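Ribokinase (Giardia lamblia, PDB 6WHJ) probably catalyses the magnesium-dependent transfer of a phosphate from ATP to O-5 of D-ribose, giving D-ribose 5-phosphate. Local coordinates at residues B[7-12]-B[140-145]; B[13-18]-B[39-44]; B[61-66]-B[87-92]. All coordinates share one frame; numbering follows the deposited sequence.

Interaction 1 of 3, residues B[7-12]-B[140-145]; sequences AKIVII and LVVMQC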
ATOM      1  N   ALA B   7      -7.868  30.567  18.246  1.00 45.39           N
ATOM      2  CA  ALA B   7      -7.568  29.145  18.292  1.00 38.56           C
ATOM      3  C   ALA B   7      -7.118  28.793  19.699  1.00 39.71           C
ATOM      4  O   ALA B   7      -6.260  29.475  20.269  1.00 38.59           O
ATOM      5  CB  ALA B   7      -6.499  28.774  17.265  1.00 30.95           C
ATOM      6  N   LYS B   8      -7.716  27.744  20.271  1.00 36.51           N
ATOM      7  CA  LYS B   8      -7.342  27.290  21.602  1.00 34.29           C
ATOM      8  C   LYS B   8      -6.631  25.945  21.603  1.00 29.25           C
ATOM      9  O   LYS B   8      -5.893  25.661  22.549  1.00 26.97           O
ATOM     10  CB  LYS B   8      -8.584  27.187  22.503  1.00 36.36           C
ATOM     11  CG  LYS B   8      -9.457  28.438  22.591  1.00 37.65           C
ATOM     12  CD  LYS B   8      -9.149  29.268  23.827  1.00 43.29           C
ATOM     13  CE  LYS B   8      -7.931  30.160  23.625  1.00 44.18           C
ATOM     14  NZ  LYS B   8      -7.349  30.607  24.929  1.00 47.13           N
ATOM     15  N   ILE B   9      -6.795  25.142  20.554  1.00 29.65           N
ATOM     16  CA  ILE B   9      -6.090  23.875  20.389  1.00 28.41           C
ATOM     17  C   ILE B   9      -5.311  23.959  19.087  1.00 25.40           C
ATOM     18  O   ILE B   9      -5.901  24.172  18.021  1.00 24.10           O
ATOM     19  CB  ILE B   9      -7.048  22.668  20.373  1.00 29.07           C
ATOM     20  CG1 ILE B   9      -7.881  22.606  21.661  1.00 30.38           C
ATOM     21  CG2 ILE B   9      -6.267  21.357  20.179  1.00 22.56           C
ATOM     22  CD1 ILE B   9      -9.079  21.670  21.570  1.00 27.53           C
ATOM     23  N   VAL B  10      -3.993  23.809  19.174  1.00 24.05           N
ATOM     24  CA  VAL B  10      -3.105  23.832  18.018  1.00 25.82           C
ATOM     25  C   VAL B  10      -2.513  22.431  17.885  1.00 24.74           C
ATOM     26  O   VAL B  10      -1.893  21.920  18.827  1.00 25.06           O
ATOM     27  CB  VAL B  10      -2.007  24.905  18.167  1.00 23.58           C
ATOM     28  CG1 VAL B  10      -1.079  24.918  16.965  1.00 21.94           C
ATOM     29  CG2 VAL B  10      -2.610  26.278  18.383  1.00 22.39           C
ATOM     30  N   ILE B  11      -2.713  21.797  16.736  1.00 23.65           N
ATOM     31  CA  ILE B  11      -2.194  20.453  16.487  1.00 26.35           C
ATOM     32  C   ILE B  11      -1.127  20.559  15.404  1.00 25.52           C
ATOM     33  O   ILE B  11      -1.421  20.939  14.264  1.00 25.85           O
ATOM     34  CB  ILE B  11      -3.298  19.460  16.079  1.00 25.61           C
ATOM     35  CG1 ILE B  11      -4.433  19.430  17.099  1.00 22.72           C
ATOM     36  CG2 ILE B  11      -2.725  18.069  15.889  1.00 24.70           C
ATOM     37  CD1 ILE B  11      -5.598  20.310  16.721  1.00 24.64           C
ATOM     38  N   ILE B  12       0.111  20.248  15.764  1.00 25.34           N
ATOM     39  CA  ILE B  12       1.236  20.290  14.841  1.00 25.49           C
ATOM     40  C   ILE B  12       1.580  18.846  14.500  1.00 26.28           C
ATOM     41  O   ILE B  12       2.147  18.131  15.335  1.00 24.34           O
ATOM     42  CB  ILE B  12       2.445  21.008  15.452  1.00 26.13           C
ATOM     43  CG1 ILE B  12       2.033  22.360  16.051  1.00 25.30           C
ATOM     44  CG2 ILE B  12       3.508  21.213  14.404  1.00 22.47           C
ATOM     45  CD1 ILE B  12       3.098  22.984  16.959  1.00 23.00           C
ATOM     46  N   LEU B 140      -3.855  24.571  24.514  1.00 24.91           N
ATOM     47  CA  LEU B 140      -3.224  23.287  24.283  1.00 25.33           C
ATOM     48  C   LEU B 140      -2.501  23.283  22.945  1.00 27.15           C
ATOM     49  O   LEU B 140      -2.987  23.845  21.957  1.00 27.06           O
ATOM     50  CB  LEU B 140      -4.258  22.158  24.298  1.00 26.10           C
ATOM     51  CG  LEU B 140      -5.093  22.003  25.562  1.00 27.98           C
ATOM     52  CD1 LEU B 140      -6.069  20.847  25.370  1.00 27.91           C
ATOM     53  CD2 LEU B 140      -4.182  21.775  26.767  1.00 25.73           C
ATOM     54  N   VAL B 141      -1.343  22.632  22.917  1.00 22.10           N
ATOM     55  CA  VAL B 141      -0.651  22.322  21.678  1.00 22.90           C
ATOM     56  C   VAL B 141      -0.361  20.829  21.695  1.00 24.63           C
ATOM     57  O   VAL B 141       0.053  20.293  22.728  1.00 25.68           O
ATOM     58  CB  VAL B 141       0.632  23.161  21.496  1.00 23.15           C
ATOM     59  CG1 VAL B 141       1.603  22.958  22.637  1.00 23.93           C
ATOM     60  CG2 VAL B 141       1.289  22.821  20.166  1.00 23.15           C
ATOM     61  N   VAL B 142      -0.623  20.150  20.569  1.00 24.82           N
ATOM     62  CA  VAL B 142      -0.611  18.690  20.485  1.00 22.51           C
ATOM     63  C   VAL B 142       0.332  18.251  19.373  1.00 25.37           C
ATOM     64  O   VAL B 142       0.313  18.813  18.271  1.00 25.77           O
ATOM     65  CB  VAL B 142      -2.024  18.116  20.236  1.00 22.16           C
ATOM     66  CG1 VAL B 142      -2.031  16.613  20.432  1.00 20.09           C
ATOM     67  CG2 VAL B 142      -3.044  18.773  21.148  1.00 23.72           C
ATOM     68  N   MET B 143       1.150  17.237  19.656  1.00 25.48           N
ATOM     69  CA  MET B 143       2.078  16.690  18.675  1.00 22.80           C
ATOM     70  C   MET B 143       2.092  15.173  18.790  1.00 26.69           C
ATOM     71  O   MET B 143       1.740  14.607  19.828  1.00 25.58           O
ATOM     72  CB  MET B 143       3.502  17.225  18.876  1.00 21.62           C
ATOM     73  CG  MET B 143       3.630  18.733  18.783  1.00 21.21           C
ATOM     74  SD  MET B 143       5.345  19.275  18.716  1.00 26.23           S
ATOM     75  CE  MET B 143       5.861  18.656  17.113  1.00 23.52           C
ATOM     76  N   GLN B 144       2.516  14.520  17.701  1.00 26.47           N
ATOM     77  CA  GLN B 144       2.660  13.069  17.635  1.00 22.10           C
ATOM     78  C   GLN B 144       4.055  12.703  17.141  1.00 23.38           C
ATOM     79  O   GLN B 144       5.023  13.414  17.423  1.00 21.52           O
ATOM     80  CB  GLN B 144       1.607  12.447  16.725  1.00 22.53           C
ATOM     81  CG  GLN B 144       0.190  12.870  17.018  1.00 23.67           C
ATOM     82  CD  GLN B 144      -0.136  14.224  16.446  1.00 23.79           C
ATOM     83  OE1 GLN B 144       0.427  14.630  15.431  1.00 24.92           O
ATOM     84  NE2 GLN B 144      -1.055  14.930  17.086  1.00 24.06           N
ATOM     85  N   CYS B 145       4.169  11.605  16.394  1.00 25.74           N
ATOM     86  CA  CYS B 145       5.469  11.124  15.935  1.00 24.41           C
ATOM     87  C   CYS B 145       5.466  10.822  14.440  1.00 27.49           C
ATOM     88  O   CYS B 145       6.166   9.910  13.988  1.00 30.01           O
ATOM     89  CB  CYS B 145       5.885   9.878  16.714  1.00 25.54           C
ATOM     90  SG  CYS B 145       6.162  10.141  18.475  1.00 25.63           S
TER
HETATM   91  O   HOH W   1       3.482  15.773  15.693  1.00 19.56           O
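Ile11 and Val142 meet at the middle of two parallel strands, their side chains side by side and pointing the same way, with Ile11 CG1 4.2 Å from Val142 CB. The strands, 9-12 and 140-143, are neighbours in the parallel part of the large central sheet of the Rossmann-like alpha/beta domain that characterises PfkB-family sugar kinases. Ile9 and Leu140 share the face of Ile11 and Val142, and Ile9 CG2 touches Val142 CG2. Helices 44-55 and 272-287 cover this face: Ile9 packs on Cys52, Ile11 on Ala49, and Leu140 and Val142 on Cys281. On the reverse face, Ile12 reaches back diagonally across the strands to Val141, its CD1 lying 3.7 Å from Val141 CG2. In that approach Ile12 CG1 is anti to the carbonyl carbon (chi1 -50°), with the chain then extended to CD1. Val10 stands beside Val141 on the same side, while Met143 lays CG against Ile12 CB.

Between the two apolar layers runs a ladder of four parallel-sheet hydrogen bonds. Leu140 N donates to Lys8 O, Val10 N to Leu140 O, Val142 N to Val10 O at 2.8 Å, and Ile12 N to Val142 O. As is usual in parallel pairing, Val10 straddles Val141, bonding to the residues on either side of it. The carbonyl of Val10 additionally receives a CA-H...O contact from Val141.

Past the last rung polar groups take over. Gln144 bends at chi2 (80°), and its amide lies beside Ile11; NE2 is 3.8 Å from Ile11 CG2 and is hydrogen-bonded to Gln48 OE1 on helix 44-55. A water bridges the two backbones here, donating to Ile12 O at 2.7 Å and accepting from Gln144 N at 2.6 Å.

Interaction 2 of 3, residues B[13-18]-B[39-44]; sequences GSYNRD and SSHGGK. With EDO (1,2-ethanediol), chain F.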
ATOM      1  N   GLY B  13       1.255  18.411  13.288  1.00 22.87           N
ATOM      2  CA  GLY B  13       1.545  17.045  12.924  1.00 22.18           C
ATOM      3  C   GLY B  13       1.245  16.719  11.478  1.00 25.02           C
ATOM      4  O   GLY B  13       1.180  17.596  10.616  1.00 26.43           O
ATOM      5  N   SER B  14       1.035  15.437  11.230  1.00 25.05           N
ATOM      6  CA  SER B  14       1.065  14.911   9.875  1.00 24.34           C
ATOM      7  C   SER B  14      -0.316  14.843   9.237  1.00 25.23           C
ATOM      8  O   SER B  14      -1.344  14.736   9.918  1.00 26.14           O
ATOM      9  CB  SER B  14       1.679  13.518   9.883  1.00 23.14           C
ATOM     10  OG  SER B  14       0.885  12.680  10.701  1.00 27.97           O
ATOM     11  N   TYR B  15      -0.322  14.899   7.908  1.00 20.93           N
ATOM     12  CA  TYR B  15      -1.445  14.438   7.109  1.00 21.61           C
ATOM     13  C   TYR B  15      -0.923  13.351   6.182  1.00 25.42           C
ATOM     14  O   TYR B  15       0.065  13.558   5.468  1.00 23.86           O
ATOM     15  CB  TYR B  15      -2.102  15.547   6.273  1.00 24.49           C
ATOM     16  CG  TYR B  15      -3.097  14.942   5.300  1.00 24.77           C
ATOM     17  CD1 TYR B  15      -4.356  14.565   5.731  1.00 25.83           C
ATOM     18  CD2 TYR B  15      -2.745  14.655   3.985  1.00 23.54           C
ATOM     19  CE1 TYR B  15      -5.258  13.964   4.884  1.00 24.77           C
ATOM     20  CE2 TYR B  15      -3.647  14.049   3.120  1.00 25.65           C
ATOM     21  CZ  TYR B  15      -4.905  13.703   3.580  1.00 26.69           C
ATOM     22  OH  TYR B  15      -5.837  13.103   2.751  1.00 27.10           O
ATOM     23  N   ASN B  16      -1.592  12.202   6.194  1.00 24.48           N
ATOM     24  CA  ASN B  16      -1.306  11.114   5.276  1.00 24.89           C
ATOM     25  C   ASN B  16      -2.587  10.738   4.546  1.00 26.80           C
ATOM     26  O   ASN B  16      -3.651  10.627   5.163  1.00 24.33           O
ATOM     27  CB  ASN B  16      -0.764   9.875   6.012  1.00 23.74           C
ATOM     28  CG  ASN B  16       0.545  10.137   6.745  1.00 25.05           C
ATOM     29  OD1 ASN B  16       1.469  10.732   6.200  1.00 25.82           O
ATOM     30  ND2 ASN B  16       0.620   9.694   7.991  1.00 26.71           N
ATOM     31  N   ARG B  17      -2.485  10.550   3.233  1.00 24.44           N
ATOM     32  CA  ARG B  17      -3.558   9.908   2.489  1.00 26.84           C
ATOM     33  C   ARG B  17      -3.427   8.403   2.711  1.00 26.03           C
ATOM     34  O   ARG B  17      -2.414   7.796   2.337  1.00 24.22           O
ATOM     35  CB  ARG B  17      -3.482  10.264   1.003  1.00 27.99           C
ATOM     36  CG  ARG B  17      -4.642   9.737   0.169  1.00 26.97           C
ATOM     37  CD  ARG B  17      -5.946  10.171   0.775  1.00 29.35           C
ATOM     38  NE  ARG B  17      -7.115   9.794  -0.017  1.00 32.41           N
ATOM     39  CZ  ARG B  17      -7.884  10.642  -0.696  1.00 38.15           C
ATOM     40  NH1 ARG B  17      -7.625  11.948  -0.688  1.00 39.19           N
ATOM     41  NH2 ARG B  17      -8.930  10.180  -1.375  1.00 41.30           N
ATOM     42  N   ASP B  18      -4.425   7.809   3.354  1.00 21.95           N
ATOM     43  CA  ASP B  18      -4.390   6.388   3.679  1.00 23.53           C
ATOM     44  C   ASP B  18      -4.796   5.575   2.451  1.00 22.08           C
ATOM     45  O   ASP B  18      -5.882   5.775   1.898  1.00 21.58           O
ATOM     46  CB  ASP B  18      -5.337   6.099   4.843  1.00 25.50           C
ATOM     47  CG  ASP B  18      -4.759   6.479   6.201  1.00 24.59           C
ATOM     48  OD1 ASP B  18      -3.545   6.750   6.317  1.00 22.49           O
ATOM     49  OD2 ASP B  18      -5.554   6.543   7.164  1.00 29.73           O
ATOM     50  N   SER B  39      -9.530   4.453  -0.237  1.00 30.83           N
ATOM     51  CA  SER B  39      -8.679   5.612  -0.019  1.00 27.49           C
ATOM     52  C   SER B  39      -9.361   6.584   0.934  1.00 28.73           C
ATOM     53  O   SER B  39     -10.554   6.873   0.788  1.00 31.43           O
ATOM     54  CB  SER B  39      -8.384   6.295  -1.351  1.00 26.44           C
ATOM     55  OG  SER B  39      -7.751   7.531  -1.140  1.00 38.07           O
ATOM     56  N   SER B  40      -8.606   7.109   1.897  1.00 28.36           N
ATOM     57  CA  SER B  40      -9.224   7.939   2.925  1.00 28.12           C
ATOM     58  C   SER B  40      -8.185   8.852   3.574  1.00 30.11           C
ATOM     59  O   SER B  40      -6.975   8.627   3.478  1.00 29.72           O
ATOM     60  CB  SER B  40      -9.938   7.080   3.969  1.00 23.12           C
ATOM     61  OG  SER B  40      -9.021   6.592   4.918  1.00 27.88           O
ATOM     62  N   HIS B  41      -8.691   9.890   4.238  1.00 28.56           N
ATOM     63  CA  HIS B  41      -7.857  10.840   4.964  1.00 22.67           C
ATOM     64  C   HIS B  41      -7.265  10.215   6.222  1.00 24.39           C
ATOM     65  O   HIS B  41      -7.952   9.521   6.976  1.00 29.17           O
ATOM     66  CB  HIS B  41      -8.691  12.061   5.352  1.00 24.37           C
ATOM     67  CG  HIS B  41      -9.146  12.868   4.180  1.00 28.81           C
ATOM     68  ND1 HIS B  41      -8.283  13.296   3.192  1.00 27.20           N
ATOM     69  CD2 HIS B  41     -10.380  13.290   3.811  1.00 26.45           C
ATOM     70  CE1 HIS B  41      -8.962  13.970   2.279  1.00 26.36           C
ATOM     71  NE2 HIS B  41     -10.237  13.975   2.628  1.00 28.58           N
ATOM     72  N   GLY B  42      -5.990  10.459   6.450  1.00 27.47           N
ATOM     73  CA  GLY B  42      -5.310   9.951   7.630  1.00 26.41           C
ATOM     74  C   GLY B  42      -4.264  10.931   8.125  1.00 26.79           C
ATOM     75  O   GLY B  42      -4.389  12.147   7.951  1.00 27.19           O
ATOM     76  N   GLY B  43      -3.227  10.394   8.749  1.00 23.54           N
ATOM     77  CA  GLY B  43      -2.254  11.193   9.451  1.00 22.51           C
ATOM     78  C   GLY B  43      -2.708  11.399  10.880  1.00 24.17           C
ATOM     79  O   GLY B  43      -3.826  11.855  11.118  1.00 23.91           O
ATOM     80  N   LYS B  44      -1.862  11.057  11.848  1.00 26.51           N
ATOM     81  CA  LYS B  44      -2.272  11.217  13.236  1.00 27.85           C
ATOM     82  C   LYS B  44      -2.471  12.687  13.579  1.00 27.33           C
ATOM     83  O   LYS B  44      -3.347  13.026  14.385  1.00 26.69           O
ATOM     84  CB  LYS B  44      -1.259  10.547  14.160  1.00 23.97           C
ATOM     85  CG  LYS B  44      -1.570   9.099  14.377  1.00 26.80           C
ATOM     86  CD  LYS B  44      -0.423   8.359  15.033  1.00 30.49           C
ATOM     87  CE  LYS B  44      -0.752   6.889  15.140  1.00 27.01           C
ATOM     88  NZ  LYS B  44      -2.184   6.761  15.521  1.00 30.97           N
TER
HETATM   89  C1  EDO F 401      -1.940   6.877  10.870  1.00 33.01           C
HETATM   90  O1  EDO F 401      -0.588   6.395  10.852  1.00 33.32           O
HETATM   91  C2  EDO F 401      -2.520   6.858   9.457  1.00 30.93           C
HETATM   92  O2  EDO F 401      -1.530   7.366   8.553  1.00 30.69           O
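Tyr15 OH and His41 ND1 are hydrogen-bonded (2.5 Å, a length not to be pressed at this resolution); either could be the donor. The two rings meet rim to rim with their planes at 55°, and the histidine ring also stacks on His80.

Among the charged groups, the bend of Arg17 at chi2 (54°) sets its CD against Ser40 O (3.3 Å), and the guanidinium beyond it reaches Ser39. There NE donates to Ser39 OG at 2.6 Å, the hydroxyl sitting somewhat out of the guanidinium plane, and NH2 adds a weak bond to the same oxygen. NH1 is engaged elsewhere, in a salt bridge with Glu76.

The backbones pair antiparallel. Asp18 N donates to Ser40 O at 2.7 Å and Ser40 N returns a bond to Asp18 O, whereas the pairing of Asn16 with Gly42 is weak. Beyond it, Gly43, the N-cap residue of helix 44-55, lies with CA 4.1 Å from Tyr15 CA.

A bound 1,2-ethanediol, probably from the crystallisation liquor, lies on the face of Asn16 and Asp18. Its O2 accepts from Asn16 ND2 at 3.2 Å and donates to Asp18 OD1 at 3.1 Å, and Glu146 OE2 holds the diol too. Asn16, Asp18, Gly43 and Glu146 are all predicted to bind substrate, so the diol is consistent with marking part of the ribose pocket, at the base of the small beta-sheet lid characteristic of ribokinases, to which this hairpin contributes two strands.

Interaction 3 of 3, residues B[61-66]-B[87-92]; sequences RAFFVG and PNCIKQ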
ATOM      1  N   ARG B  61     -12.139  26.773  17.118  1.00 38.69           N
ATOM      2  CA  ARG B  61     -11.207  26.742  18.242  1.00 38.08           C
ATOM      3  C   ARG B  61     -10.046  25.780  18.017  1.00 34.61           C
ATOM      4  O   ARG B  61      -9.052  25.842  18.752  1.00 32.67           O
ATOM      5  CB  ARG B  61     -11.947  26.339  19.516  1.00 34.70           C
ATOM      6  CG  ARG B  61     -13.288  27.021  19.688  1.00 41.88           C
ATOM      7  CD  ARG B  61     -13.746  26.959  21.131  1.00 40.57           C
ATOM      8  NE  ARG B  61     -13.140  28.021  21.920  1.00 47.84           N
ATOM      9  CZ  ARG B  61     -13.377  28.227  23.210  1.00 48.34           C
ATOM     10  NH1 ARG B  61     -14.230  27.449  23.870  1.00 45.43           N
ATOM     11  NH2 ARG B  61     -12.771  29.226  23.833  1.00 50.87           N
ATOM     12  N   ALA B  62     -10.157  24.885  17.043  1.00 30.46           N
ATOM     13  CA  ALA B  62      -9.057  24.017  16.662  1.00 30.10           C
ATOM     14  C   ALA B  62      -8.252  24.663  15.542  1.00 33.23           C
ATOM     15  O   ALA B  62      -8.758  25.485  14.774  1.00 37.75           O
ATOM     16  CB  ALA B  62      -9.576  22.651  16.226  1.00 27.48           C
ATOM     17  N   PHE B  63      -6.984  24.272  15.448  1.00 28.93           N
ATOM     18  CA  PHE B  63      -6.082  24.837  14.450  1.00 29.07           C
ATOM     19  C   PHE B  63      -5.090  23.748  14.075  1.00 29.49           C
ATOM     20  O   PHE B  63      -4.395  23.218  14.947  1.00 25.44           O
ATOM     21  CB  PHE B  63      -5.366  26.081  14.999  1.00 28.53           C
ATOM     22  CG  PHE B  63      -4.617  26.885  13.955  1.00 30.01           C
ATOM     23  CD1 PHE B  63      -5.299  27.663  13.039  1.00 27.70           C
ATOM     24  CD2 PHE B  63      -3.231  26.888  13.919  1.00 29.40           C
ATOM     25  CE1 PHE B  63      -4.614  28.403  12.092  1.00 27.73           C
ATOM     26  CE2 PHE B  63      -2.543  27.623  12.978  1.00 25.81           C
ATOM     27  CZ  PHE B  63      -3.236  28.382  12.062  1.00 26.96           C
ATOM     28  N   PHE B  64      -5.046  23.380  12.796  1.00 31.61           N
ATOM     29  CA  PHE B  64      -4.154  22.319  12.346  1.00 28.77           C
ATOM     30  C   PHE B  64      -2.947  22.937  11.649  1.00 27.30           C
ATOM     31  O   PHE B  64      -3.093  23.841  10.819  1.00 29.90           O
ATOM     32  CB  PHE B  64      -4.870  21.336  11.416  1.00 26.65           C
ATOM     33  CG  PHE B  64      -3.959  20.272  10.844  1.00 29.15           C
ATOM     34  CD1 PHE B  64      -3.201  19.465  11.688  1.00 24.66           C
ATOM     35  CD2 PHE B  64      -3.887  20.053   9.469  1.00 26.55           C
ATOM     36  CE1 PHE B  64      -2.362  18.493  11.173  1.00 24.37           C
ATOM     37  CE2 PHE B  64      -3.050  19.070   8.951  1.00 24.29           C
ATOM     38  CZ  PHE B  64      -2.288  18.291   9.802  1.00 23.85           C
ATOM     39  N   VAL B  65      -1.760  22.449  11.997  1.00 23.57           N
ATOM     40  CA  VAL B  65      -0.506  22.895  11.409  1.00 25.75           C
ATOM     41  C   VAL B  65       0.148  21.681  10.774  1.00 23.71           C
ATOM     42  O   VAL B  65       0.493  20.724  11.479  1.00 26.18           O
ATOM     43  CB  VAL B  65       0.423  23.521  12.458  1.00 28.20           C
ATOM     44  CG1 VAL B  65       1.692  24.048  11.788  1.00 28.30           C
ATOM     45  CG2 VAL B  65      -0.305  24.603  13.248  1.00 26.87           C
ATOM     46  N   GLY B  66       0.311  21.712   9.452  1.00 21.71           N
ATOM     47  CA  GLY B  66       0.898  20.600   8.724  1.00 25.26           C
ATOM     48  C   GLY B  66       1.322  21.019   7.335  1.00 24.67           C
ATOM     49  O   GLY B  66       1.007  22.115   6.873  1.00 28.20           O
ATOM     50  N   PRO B  87      -9.970  25.980  11.081  1.00 33.69           N
ATOM     51  CA  PRO B  87      -8.831  26.796  10.658  1.00 32.52           C
ATOM     52  C   PRO B  87      -7.545  25.989  10.639  1.00 30.18           C
ATOM     53  O   PRO B  87      -7.364  25.044  11.403  1.00 31.44           O
ATOM     54  CB  PRO B  87      -8.768  27.899  11.723  1.00 31.76           C
ATOM     55  CG  PRO B  87     -10.123  27.922  12.344  1.00 31.60           C
ATOM     56  CD  PRO B  87     -10.601  26.502  12.304  1.00 36.18           C
ATOM     57  N   ASN B  88      -6.629  26.389   9.768  1.00 29.60           N
ATOM     58  CA  ASN B  88      -5.361  25.687   9.661  1.00 30.85           C
ATOM     59  C   ASN B  88      -4.374  26.606   8.959  1.00 29.80           C
ATOM     60  O   ASN B  88      -4.747  27.651   8.430  1.00 33.55           O
ATOM     61  CB  ASN B  88      -5.519  24.372   8.896  1.00 30.59           C
ATOM     62  CG  ASN B  88      -5.981  24.595   7.485  1.00 30.09           C
ATOM     63  OD1 ASN B  88      -5.177  24.918   6.609  1.00 29.37           O
ATOM     64  ND2 ASN B  88      -7.272  24.417   7.246  1.00 30.71           N
ATOM     65  N   CYS B  89      -3.095  26.242   9.011  1.00 33.12           N
ATOM     66  CA  CYS B  89      -2.111  26.820   8.095  1.00 36.23           C
ATOM     67  C   CYS B  89      -1.360  25.677   7.396  1.00 33.47           C
ATOM     68  O   CYS B  89      -0.141  25.548   7.475  1.00 34.70           O
ATOM     69  CB  CYS B  89      -1.161  27.803   8.790  1.00 32.44           C
ATOM     70  SG  CYS B  89      -0.231  27.122  10.164  1.00 41.36           S
ATOM     71  N   ILE B  90      -2.120  24.819   6.715  1.00 31.86           N
ATOM     72  CA  ILE B  90      -1.543  23.744   5.912  1.00 31.38           C
ATOM     73  C   ILE B  90      -0.741  24.356   4.769  1.00 32.25           C
ATOM     74  O   ILE B  90      -1.299  24.977   3.855  1.00 32.42           O
ATOM     75  CB  ILE B  90      -2.611  22.773   5.376  1.00 27.81           C
ATOM     76  CG1 ILE B  90      -3.435  22.176   6.518  1.00 28.05           C
ATOM     77  CG2 ILE B  90      -1.953  21.701   4.563  1.00 29.31           C
ATOM     78  CD1 ILE B  90      -4.640  21.395   6.060  1.00 24.73           C
ATOM     79  N   LYS B  91       0.577  24.245   4.853  1.00 27.01           N
ATOM     80  CA  LYS B  91       1.463  24.756   3.826  1.00 28.24           C
ATOM     81  C   LYS B  91       1.648  23.716   2.724  1.00 28.24           C
ATOM     82  O   LYS B  91       1.959  22.556   3.005  1.00 30.82           O
ATOM     83  CB  LYS B  91       2.801  25.125   4.457  1.00 30.60           C
ATOM     84  CG  LYS B  91       2.743  26.302   5.453  1.00 32.34           C
ATOM     85  CD  LYS B  91       1.965  27.529   4.953  1.00 26.37           C
ATOM     86  CE  LYS B  91       1.793  28.527   6.105  1.00 35.97           C
ATOM     87  NZ  LYS B  91       0.941  29.725   5.818  1.00 33.32           N
ATOM     88  N   GLN B  92       1.485  24.125   1.467  1.00 28.77           N
ATOM     89  CA  GLN B  92       1.729  23.228   0.341  1.00 30.84           C
ATOM     90  C   GLN B  92       3.147  23.446  -0.182  1.00 28.16           C
ATOM     91  O   GLN B  92       3.502  24.566  -0.556  1.00 35.25           O
ATOM     92  CB  GLN B  92       0.697  23.442  -0.765  1.00 28.34           C
ATOM     93  CG  GLN B  92      -0.632  22.807  -0.424  1.00 29.45           C
ATOM     94  CD  GLN B  92      -1.625  22.799  -1.571  1.00 33.70           C
ATOM     95  OE1 GLN B  92      -2.280  23.800  -1.867  1.00 39.63           O
ATOM     96  NE2 GLN B  92      -1.745  21.643  -2.225  1.00 31.06           N
TER
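Phe63 lays one face of its ring over the backbone of Asn88, with Asn88 CA above the face and CE1 3.6 Å from Asn88 C. Its CG is anti to the backbone N (chi1 -169°), which starts the side chain beside its own carbonyl carbon; the ring then spans three residues of the partner chain. Its CD1 rim meets Pro87 CB at 3.7 Å, while the far rim meets Cys89. There the sulfur approaches obliquely, SG 3.7 Å from Phe63 CE2. Cys89 SG also touches both methyl groups of Val65, which joins Phe63 on this side of the strand.

Phe64 turns its ring the other way. Ile90 crosses it obliquely, CG1 3.7 Å from Phe64 CD2, with CD1 of the isoleucine at the ring edge and in its plane. One face of the Phe64 ring has Gly66 N over its centre, so the chain folds its own backbone against the aromatic group. Beside Phe64 CB, Asn88 uses its carboxamide within its own segment, in an Asx turn: Asn88 OD1 accepts from Ile90 N at 3.1 Å, a nearly straight bond (172°) that uses a lone pair of the oxygen, while ND2 bonds Ile86 O.

The backbones run in nearly the same direction and are tied by three hydrogen bonds. Phe64 N donates to Pro87 O, Cys89 N to Phe64 O at 3.0 Å, and Lys91 N to Gly66 O.

The contact closes the beta-alpha-beta crossover of strand 62-69, helix 72-84 and strand 91-93 at the margin of the central sheet. Ile90 packs on Leu78 and Tyr81 of the connecting helix, the Phe64 ring meets that of Tyr81, and Phe64 also rests on Ser46 and Ala49 of helix 44-55.

Interactions 1 and 3 belong to the same sheet: strand 9-12 pairs with 140-143 on one side and with 62-69 on the other, and Ile11 O probably accepts a hydrogen bond from Val65 N. Interaction 1 is buried and almost wholly aliphatic, with regular strand pairing. Interaction 3, nearer the sheet's margin and partly buried, relies on aromatic rings, sulfur and an irregular backbone. Interaction 2 continues directly from strand 9-12 into the hairpin of the second sheet; also partly buried, it is mostly polar, as suits a predicted substrate site. Gly13 N, probably bonded to Val65 O, and Gln144 OE1, packed against Gly13 CA, mark where the sheet core passes into the pocket.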